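Local atomic coordinates of domain of Unknown Function with a Cystatin-Like Fold (Nostoc punctiforme, PDB entry 2RGQ), a protein that is of unknown function but adopts a cystatin-like fold of the SnoaL-like, NTF2 clan type, whose cone-shaped shell in relatives often holds a ligand pocket or active site. Residues Q56-Y59 against A60-T64. Sequence-based numbering, arbitrary orientation.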
loop_
_atom_site.group_PDB
_atom_site.type_symbol
_atom_site.label_atom_id
_atom_site.label_comp_id
_atom_site.label_asym_id
_atom_site.label_seq_id
_atom_site.Cartn_x
_atom_site.Cartn_y
_atom_site.Cartn_z
ATOM N N GLN B 56 12.289 -19.041 -16.371
ATOM C CA GLN B 56 13.111 -18.300 -17.350
ATOM C C GLN B 56 12.743 -16.813 -17.432
ATOM O O GLN B 56 13.620 -15.951 -17.494
ATOM C CB GLN B 56 12.991 -18.924 -18.758
ATOM C CG GLN B 56 13.567 -20.318 -18.919
ATOM C CD GLN B 56 15.053 -20.395 -18.553
ATOM O OE1 GLN B 56 15.887 -19.602 -19.024
ATOM N NE2 GLN B 56 15.381 -21.361 -17.698
ATOM N N GLY B 57 11.441 -16.529 -17.472
ATOM C CA GLY B 57 10.923 -15.171 -17.476
ATOM C C GLY B 57 11.380 -14.323 -16.286
ATOM O O GLY B 57 11.670 -13.146 -16.417
ATOM N N PHE B 58 11.418 -14.949 -15.123
ATOM C CA PHE B 58 11.868 -14.340 -13.896
ATOM C C PHE B 58 13.286 -13.767 -14.080
ATOM O O PHE B 58 13.505 -12.571 -13.886
ATOM C CB PHE B 58 11.803 -15.402 -12.815
ATOM C CG PHE B 58 12.230 -14.947 -11.457
ATOM C CD1 PHE B 58 11.345 -14.294 -10.644
ATOM C CD2 PHE B 58 13.493 -15.245 -10.967
ATOM C CE1 PHE B 58 11.707 -13.958 -9.369
ATOM C CE2 PHE B 58 13.860 -14.870 -9.660
ATOM C CZ PHE B 58 12.981 -14.239 -8.896
ATOM N N TYR B 59 14.215 -14.603 -14.562
ATOM C CA TYR B 59 15.600 -14.164 -14.792
ATOM C C TYR B 59 15.701 -13.140 -15.932
ATOM O O TYR B 59 16.457 -12.145 -15.796
ATOM C CB TYR B 59 16.537 -15.359 -15.005
ATOM C CG TYR B 59 16.620 -16.159 -13.725
ATOM C CD1 TYR B 59 17.207 -15.594 -12.588
ATOM C CD2 TYR B 59 16.098 -17.413 -13.622
ATOM C CE1 TYR B 59 17.266 -16.261 -11.393
ATOM C CE2 TYR B 59 16.180 -18.118 -12.419
ATOM C CZ TYR B 59 16.754 -17.513 -11.302
ATOM O OH TYR B 59 16.859 -18.143 -10.069
ATOM N N ALA B 60 14.912 -13.347 -16.992
ATOM C CA ALA B 60 14.836 -12.416 -18.134
ATOM C C ALA B 60 14.393 -11.031 -17.697
ATOM O O ALA B 60 15.004 -10.030 -18.053
ATOM C CB ALA B 60 13.912 -12.982 -19.220
HETATM N N MSE B 61 13.346 -10.966 -16.869
HETATM C CA MSE B 61 12.895 -9.665 -16.347
HETATM C C MSE B 61 13.933 -9.024 -15.476
HETATM O O MSE B 61 14.197 -7.852 -15.625
HETATM C CB MSE B 61 11.586 -9.788 -15.589
HETATM C CG MSE B 61 10.461 -10.132 -16.522
HETATM SE SE MSE B 61 8.783 -10.161 -15.581
HETATM C CE MSE B 61 9.113 -11.527 -14.231
ATOM N N LEU B 62 14.533 -9.780 -14.564
ATOM C CA LEU B 62 15.604 -9.242 -13.723
ATOM C C LEU B 62 16.761 -8.688 -14.564
ATOM O O LEU B 62 17.264 -7.571 -14.308
ATOM C CB LEU B 62 16.095 -10.306 -12.740
ATOM C CG LEU B 62 15.168 -10.615 -11.561
ATOM C CD1 LEU B 62 15.525 -11.963 -10.879
ATOM C CD2 LEU B 62 15.154 -9.479 -10.499
ATOM N N ASP B 63 17.128 -9.425 -15.611
ATOM C CA ASP B 63 18.226 -9.023 -16.483
ATOM C C ASP B 63 17.945 -7.781 -17.329
ATOM O O ASP B 63 18.884 -7.066 -17.700
ATOM C CB ASP B 63 18.541 -10.142 -17.482
ATOM C CG ASP B 63 19.075 -11.411 -16.849
ATOM O OD1 ASP B 63 19.488 -11.415 -15.666
ATOM O OD2 ASP B 63 19.085 -12.437 -17.574
ATOM N N THR B 64 16.690 -7.580 -17.718
ATOM C CA THR B 64 16.323 -6.489 -18.624
ATOM C C THR B 64 15.888 -5.227 -17.887
ATOM O O THR B 64 16.273 -4.130 -18.274
ATOM C CB THR B 64 15.254 -6.954 -19.653
ATOM O OG1 THR B 64 14.125 -7.506 -18.991
ATOM C CG2 THR B 64 15.802 -8.030 -20.528
#
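L62 reaches back one turn to lay a methyl over the ring of F58, both on helix 51-66, one of the helices that accompany the curved mixed sheet of this cystatin-like (NTF2-type) fold. L62 CB sits beside the carbonyl oxygens of F58 and Y59. CG comes next, 3.5 Å from F58 O, and from it CD1 turns onto one face of the F58 ring: a CH-pi contact 4.0 Å from the centroid and 28° off the normal, closest at CE2. L62 CD1 also lies 4.4 Å from Y59 CD1. With CG anti to the backbone N, the F58 side chain runs alongside L62, and chi2 near 83° turns a ring face to the methyl. F58 CD2 in turn sits over the centre of the Y59 ring, 3.8 Å above the plane. The two apolar side chains F58 and L62 both pack on L23 of helix 6-25, so this side of the helix is tied to the long N-terminal one.

Four i to i+4 backbone bonds join the two halves, L62 N to F58 O the straightest (169°), and the helix takes a wider pi-type turn at 62-64. Close to G57, which has no side chain, M61, here selenomethionine, bends about its CG-SE bond and brings CE back to 4.0 Å from F58 CA. D63 carries its carboxylate back toward Y59 O, with OD1 in a salt bridge to R67 and OD2 hydrogen-bonded to a glycerol, probably from the crystallisation liquor. Toward the helix end, A60 O accepts from both T64 N and T64 OG1, which approach from opposite faces of its carbonyl plane, the hydroxyl at 2.8 Å.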